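Lipoprotein (PDB 6OE6) is of unknown function but is a probable lipoprotein of the pathogenic spirochaete Leptospira interrogans, with an all-beta body built of two sheets. Local coordinates at residues V64-S73 with D85-P93. Residues are numbered along the deposited sequence; the frame is centred on the assembly and turned at random. Where two conformers were deposited one is given.
With FMT (formic acid), chain D.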
ATOM      1  N   VAL A  64      13.953 -11.592  -9.265  1.00 62.45           N
ATOM      2  CA  VAL A  64      13.622 -10.569 -10.246  1.00 59.01           C
ATOM      3  C   VAL A  64      14.895  -9.864 -10.688  1.00 58.26           C
ATOM      4  O   VAL A  64      15.916  -9.870  -9.996  1.00 57.47           O
ATOM      5  CB  VAL A  64      12.605  -9.533  -9.712  1.00 61.25           C
ATOM      6  CG1 VAL A  64      11.282 -10.188  -9.410  1.00 63.47           C
ATOM      7  CG2 VAL A  64      13.153  -8.841  -8.476  1.00 55.39           C
ATOM      8  N   SER A  65      14.815  -9.245 -11.862  1.00 56.81           N
ATOM      9  CA  SER A  65      15.921  -8.509 -12.449  1.00 60.44           C
ATOM     10  C   SER A  65      15.723  -7.013 -12.249  1.00 55.29           C
ATOM     11  O   SER A  65      14.600  -6.507 -12.330  1.00 55.40           O
ATOM     12  CB  SER A  65      16.046  -8.816 -13.941  1.00 61.32           C
ATOM     13  OG  SER A  65      16.991  -7.952 -14.543  1.00 72.82           O
ATOM     14  N   GLU A  66      16.831  -6.309 -12.003  1.00 54.04           N
ATOM     15  CA  GLU A  66      16.783  -4.858 -11.871  1.00 58.65           C
ATOM     16  C   GLU A  66      16.326  -4.190 -13.164  1.00 66.75           C
ATOM     17  O   GLU A  66      15.780  -3.079 -13.129  1.00 67.86           O
ATOM     18  CB  GLU A  66      18.156  -4.340 -11.436  1.00 55.03           C
ATOM     19  CG  GLU A  66      18.321  -2.829 -11.422  1.00 63.95           C
ATOM     20  CD  GLU A  66      19.443  -2.376 -10.505  1.00 80.80           C
ATOM     21  OE1 GLU A  66      19.781  -3.131  -9.568  1.00 84.27           O
ATOM     22  OE2 GLU A  66      19.988  -1.272 -10.719  1.00 86.70           O
ATOM     23  N   SER A  67      16.515  -4.850 -14.310  1.00 66.65           N
ATOM     24  CA  SER A  67      16.135  -4.273 -15.592  1.00 67.23           C
ATOM     25  C   SER A  67      14.737  -4.678 -16.059  1.00 64.72           C
ATOM     26  O   SER A  67      14.273  -4.158 -17.079  1.00 58.35           O
ATOM     27  CB  SER A  67      17.157  -4.655 -16.665  1.00 64.92           C
ATOM     28  OG  SER A  67      17.083  -6.036 -16.960  1.00 62.91           O
ATOM     29  N   ALA A  68      14.056  -5.579 -15.352  1.00 60.56           N
ATOM     30  CA  ALA A  68      12.718  -5.984 -15.762  1.00 57.05           C
ATOM     31  C   ALA A  68      11.709  -4.874 -15.488  1.00 51.92           C
ATOM     32  O   ALA A  68      11.835  -4.113 -14.524  1.00 49.59           O
ATOM     33  CB  ALA A  68      12.289  -7.261 -15.039  1.00 56.68           C
ATOM     34  N   GLU A  69      10.691  -4.791 -16.342  1.00 49.41           N
ATOM     35  CA  GLU A  69       9.695  -3.730 -16.207  1.00 47.54           C
ATOM     36  C   GLU A  69       8.800  -4.021 -15.010  1.00 44.57           C
ATOM     37  O   GLU A  69       8.005  -4.965 -15.036  1.00 45.96           O
ATOM     38  CB  GLU A  69       8.865  -3.604 -17.481  1.00 53.16           C
ATOM     39  CG  GLU A  69       9.618  -3.061 -18.677  1.00 63.64           C
ATOM     40  CD  GLU A  69       8.715  -2.266 -19.601  1.00 76.09           C
ATOM     41  OE1 GLU A  69       7.616  -1.870 -19.159  1.00 79.44           O
ATOM     42  OE2 GLU A  69       9.101  -2.035 -20.763  1.00 82.51           O
ATOM     43  N   THR A  70       8.920  -3.208 -13.963  1.00 39.94           N
ATOM     44  CA  THR A  70       8.090  -3.329 -12.773  1.00 40.02           C
ATOM     45  C   THR A  70       7.334  -2.027 -12.549  1.00 36.05           C
ATOM     46  O   THR A  70       7.890  -0.937 -12.719  1.00 36.55           O
ATOM     47  CB  THR A  70       8.946  -3.666 -11.544  1.00 46.44           C
ATOM     48  OG1 THR A  70       9.773  -4.792 -11.843  1.00 47.68           O
ATOM     49  CG2 THR A  70       8.086  -4.024 -10.364  1.00 46.56           C
ATOM     50  N   TYR A  71       6.056  -2.137 -12.193  1.00 35.94           N
ATOM     51  CA  TYR A  71       5.241  -0.969 -11.904  1.00 32.35           C
ATOM     52  C   TYR A  71       4.413  -1.236 -10.658  1.00 31.93           C
ATOM     53  O   TYR A  71       4.106  -2.383 -10.326  1.00 30.61           O
ATOM     54  CB  TYR A  71       4.278  -0.613 -13.045  1.00 34.54           C
ATOM     55  CG  TYR A  71       4.947  -0.081 -14.299  1.00 39.27           C
ATOM     56  CD1 TYR A  71       5.055   1.287 -14.526  1.00 47.24           C
ATOM     57  CD2 TYR A  71       5.453  -0.946 -15.252  1.00 48.72           C
ATOM     58  CE1 TYR A  71       5.656   1.780 -15.668  1.00 53.68           C
ATOM     59  CE2 TYR A  71       6.058  -0.467 -16.396  1.00 54.74           C
ATOM     60  CZ  TYR A  71       6.158   0.899 -16.597  1.00 61.32           C
ATOM     61  OH  TYR A  71       6.759   1.387 -17.733  1.00 66.39           O
ATOM     62  N   VAL A  72       4.042  -0.155  -9.975  1.00 25.79           N
ATOM     63  CA  VAL A  72       2.919  -0.195  -9.048  1.00 24.48           C
ATOM     64  C   VAL A  72       1.862   0.764  -9.560  1.00 27.18           C
ATOM     65  O   VAL A  72       2.157   1.718 -10.289  1.00 30.40           O
ATOM     66  CB  VAL A  72       3.316   0.175  -7.609  1.00 27.21           C
ATOM     67  CG1 VAL A  72       4.305  -0.868  -7.071  1.00 28.75           C
ATOM     68  CG2 VAL A  72       3.920   1.593  -7.569  1.00 30.13           C
ATOM     69  N   SER A  73       0.616   0.508  -9.153  1.00 24.15           N
ATOM     70  CA  SER A  73      -0.443   1.492  -9.304  1.00 25.45           C
ATOM     71  C   SER A  73      -1.194   1.591  -7.990  1.00 26.39           C
ATOM     72  O   SER A  73      -1.272   0.637  -7.210  1.00 24.42           O
ATOM     73  CB  SER A  73      -1.392   1.142 -10.450  1.00 32.01           C
ATOM     74  OG  SER A  73      -2.269   0.106 -10.082  1.00 31.88           O
ATOM     75  N   ASP A  85      -2.645   6.671 -10.558  1.00 27.02           N
ATOM     76  CA  ASP A  85      -1.512   6.750 -11.469  0.58 24.51           C
ATOM     77  C   ASP A  85      -0.702   5.479 -11.293  1.00 27.45           C
ATOM     78  O   ASP A  85      -1.013   4.618 -10.462  1.00 26.34           O
ATOM     79  CB  ASP A  85      -0.625   7.974 -11.219  0.58 38.75           C
ATOM     80  CG  ASP A  85      -0.136   8.621 -12.513  0.58 45.54           C
ATOM     81  OD1 ASP A  85      -0.330   9.853 -12.648  0.58 47.92           O
ATOM     82  OD2 ASP A  85       0.404   7.916 -13.409  0.58 33.92           O
ATOM     83  N   VAL A  86       0.317   5.355 -12.132  1.00 31.79           N
ATOM     84  CA  VAL A  86       1.255   4.245 -12.076  1.00 32.95           C
ATOM     85  C   VAL A  86       2.638   4.827 -11.864  1.00 38.88           C
ATOM     86  O   VAL A  86       2.905   5.990 -12.185  1.00 40.21           O
ATOM     87  CB  VAL A  86       1.238   3.380 -13.348  1.00 31.76           C
ATOM     88  CG1 VAL A  86      -0.186   2.943 -13.642  1.00 39.20           C
ATOM     89  CG2 VAL A  86       1.843   4.149 -14.506  1.00 40.62           C
ATOM     90  N   LEU A  87       3.529   3.998 -11.324  1.00 29.12           N
ATOM     91  CA  LEU A  87       4.900   4.431 -11.099  1.00 29.84           C
ATOM     92  C   LEU A  87       5.831   3.270 -11.402  1.00 32.98           C
ATOM     93  O   LEU A  87       5.650   2.171 -10.865  1.00 31.40           O
ATOM     94  CB  LEU A  87       5.080   4.895  -9.653  1.00 33.05           C
ATOM     95  CG  LEU A  87       6.233   5.820  -9.306  1.00 52.17           C
ATOM     96  CD1 LEU A  87       6.000   7.193  -9.927  1.00 63.76           C
ATOM     97  CD2 LEU A  87       6.325   5.915  -7.794  1.00 58.80           C
ATOM     98  N   ARG A  88       6.809   3.521 -12.271  1.00 34.65           N
ATOM     99  CA  ARG A  88       7.833   2.532 -12.577  1.00 36.33           C
ATOM    100  C   ARG A  88       8.730   2.327 -11.356  1.00 37.54           C
ATOM    101  O   ARG A  88       9.200   3.297 -10.752  1.00 37.77           O
ATOM    102  CB  ARG A  88       8.655   3.001 -13.782  1.00 40.19           C
ATOM    103  CG  ARG A  88       9.557   1.932 -14.354  1.00 49.11           C
ATOM    104  CD  ARG A  88      10.204   2.403 -15.649  1.00 69.77           C
ATOM    105  NE  ARG A  88      10.824   1.304 -16.379  1.00 87.06           N
ATOM    106  CZ  ARG A  88      11.441   1.444 -17.548  1.00101.72           C
ATOM    107  NH1 ARG A  88      11.519   2.638 -18.120  1.00103.65           N
ATOM    108  NH2 ARG A  88      11.981   0.389 -18.147  1.00110.13           N
ATOM    109  N   LYS A  89       9.003   1.071 -11.019  1.00 33.23           N
ATOM    110  CA  LYS A  89       9.839   0.740  -9.873  1.00 37.86           C
ATOM    111  C   LYS A  89      11.036  -0.081 -10.320  1.00 42.20           C
ATOM    112  O   LYS A  89      10.940  -0.900 -11.239  1.00 44.80           O
ATOM    113  CB  LYS A  89       9.076  -0.064  -8.818  1.00 28.70           C
ATOM    114  CG  LYS A  89       7.775   0.586  -8.317  1.00 29.27           C
ATOM    115  CD  LYS A  89       8.042   1.937  -7.663  1.00 36.25           C
ATOM    116  CE  LYS A  89       8.611   1.824  -6.280  1.00 43.66           C
ATOM    117  NZ  LYS A  89       8.621   3.145  -5.557  1.00 40.32           N
ATOM    118  N   ARG A  90      12.154   0.132  -9.644  1.00 36.69           N
ATOM    119  CA  ARG A  90      13.365  -0.614  -9.955  1.00 36.88           C
ATOM    120  C   ARG A  90      13.642  -1.604  -8.833  1.00 43.87           C
ATOM    121  O   ARG A  90      13.954  -1.185  -7.708  1.00 39.58           O
ATOM    122  CB  ARG A  90      14.549   0.335 -10.152  1.00 45.33           C
ATOM    123  CG  ARG A  90      15.768  -0.355 -10.734  1.00 58.28           C
ATOM    124  CD  ARG A  90      17.025   0.483 -10.595  1.00 79.84           C
ATOM    125  NE  ARG A  90      16.895   1.798 -11.216  1.00 97.88           N
ATOM    126  CZ  ARG A  90      17.049   2.030 -12.516  1.00109.56           C
ATOM    127  NH1 ARG A  90      17.326   1.032 -13.344  1.00113.01           N
ATOM    128  NH2 ARG A  90      16.922   3.263 -12.990  1.00114.16           N
ATOM    129  N   PRO A  91      13.531  -2.906  -9.073  1.00 36.54           N
ATOM    130  CA  PRO A  91      13.723  -3.872  -7.988  1.00 37.52           C
ATOM    131  C   PRO A  91      15.165  -3.911  -7.508  1.00 43.36           C
ATOM    132  O   PRO A  91      16.106  -3.682  -8.271  1.00 42.77           O
ATOM    133  CB  PRO A  91      13.328  -5.206  -8.628  1.00 39.11           C
ATOM    134  CG  PRO A  91      12.486  -4.845  -9.811  1.00 44.81           C
ATOM    135  CD  PRO A  91      13.039  -3.545 -10.306  1.00 40.76           C
ATOM    136  N   ASN A  92      15.327  -4.171  -6.213  1.00 36.06           N
ATOM    137  CA  ASN A  92      16.628  -4.526  -5.659  1.00 37.22           C
ATOM    138  C   ASN A  92      16.789  -6.025  -5.855  1.00 38.24           C
ATOM    139  O   ASN A  92      16.030  -6.801  -5.253  1.00 34.89           O
ATOM    140  CB  ASN A  92      16.706  -4.157  -4.183  1.00 35.49           C
ATOM    141  CG  ASN A  92      18.058  -4.498  -3.547  1.00 38.01           C
ATOM    142  OD1 ASN A  92      18.628  -5.548  -3.803  1.00 38.48           O
ATOM    143  ND2 ASN A  92      18.549  -3.609  -2.684  1.00 39.60           N
ATOM    144  N   PRO A  93      17.746  -6.483  -6.672  1.00 38.53           N
ATOM    145  CA  PRO A  93      17.817  -7.913  -6.992  1.00 39.04           C
ATOM    146  C   PRO A  93      18.465  -8.760  -5.913  1.00 39.25           C
ATOM    147  O   PRO A  93      18.441  -9.993  -6.027  1.00 39.72           O
ATOM    148  CB  PRO A  93      18.654  -7.934  -8.278  1.00 35.77           C
ATOM    149  CG  PRO A  93      19.595  -6.794  -8.097  1.00 36.29           C
ATOM    150  CD  PRO A  93      18.773  -5.709  -7.393  1.00 39.21           C
TER
HETATM  151  C   FMT D 202       5.388   4.709  -4.552  1.00 34.02           C
HETATM  152  O1  FMT D 202       6.235   5.440  -4.058  1.00 38.03           O
HETATM  153  O2  FMT D 202       5.602   3.517  -4.768  1.00 42.45           O
HETATM  154  O   HOH W   1      11.002  -0.918 -14.162  1.00 50.75           O
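The beta hairpin of strands 70-77 and 81-89 is joined here at its open end, where Val72 and Leu87 form an antiparallel hydrogen-bonded pair. Val72 N donates to Leu87 O at 3.0 Å, and Leu87 N returns a bond to Val72 O at 2.9 Å. Beyond them, Lys89 N reaches Thr70 O at 2.9 Å on a nearly straight N-H (175°), yet from well above the carbonyl plane. One water bridges the strands, accepting from Thr70 N and Arg88 NE and donating to Lys89 O.

On the Tyr71 side of the sheet, Arg88, extended from CG to NE, crosses over the phenol. Its CG sits over one ring face, offset toward the rim, with CB 3.7 Å from Tyr71 CE1; guanidinium and ring lie within 10° of parallel. The other side faces the second sheet. There Lys89 CG packs 4.0 Å from Val72 CG1, and bends at chi2 and chi3 lead the chain on, carrying NZ to Glu99 O and to O2 of a formic acid molecule, probably from the crystallisation liquor; Ile98 and Tyr56 also pack on this lysine and valine.

Past the strands, Pro91 packs between Val64 and Thr70, which flank the 65-68 type I turn: its CB meets Val64 CG2 at 3.6 Å, and its CG lies 3.4 Å from Thr70 OG1 and 3.7 Å from Ser65 O in the turn. Glu66 CG meets Arg90 CG and CD as the chains cross; OE2 stays well out of the guanidinium plane, where no N-H points at it. The whole is an antiparallel beta hairpin whose strand 81-89 is outermost in its sheet of a two-sheet all-beta fold.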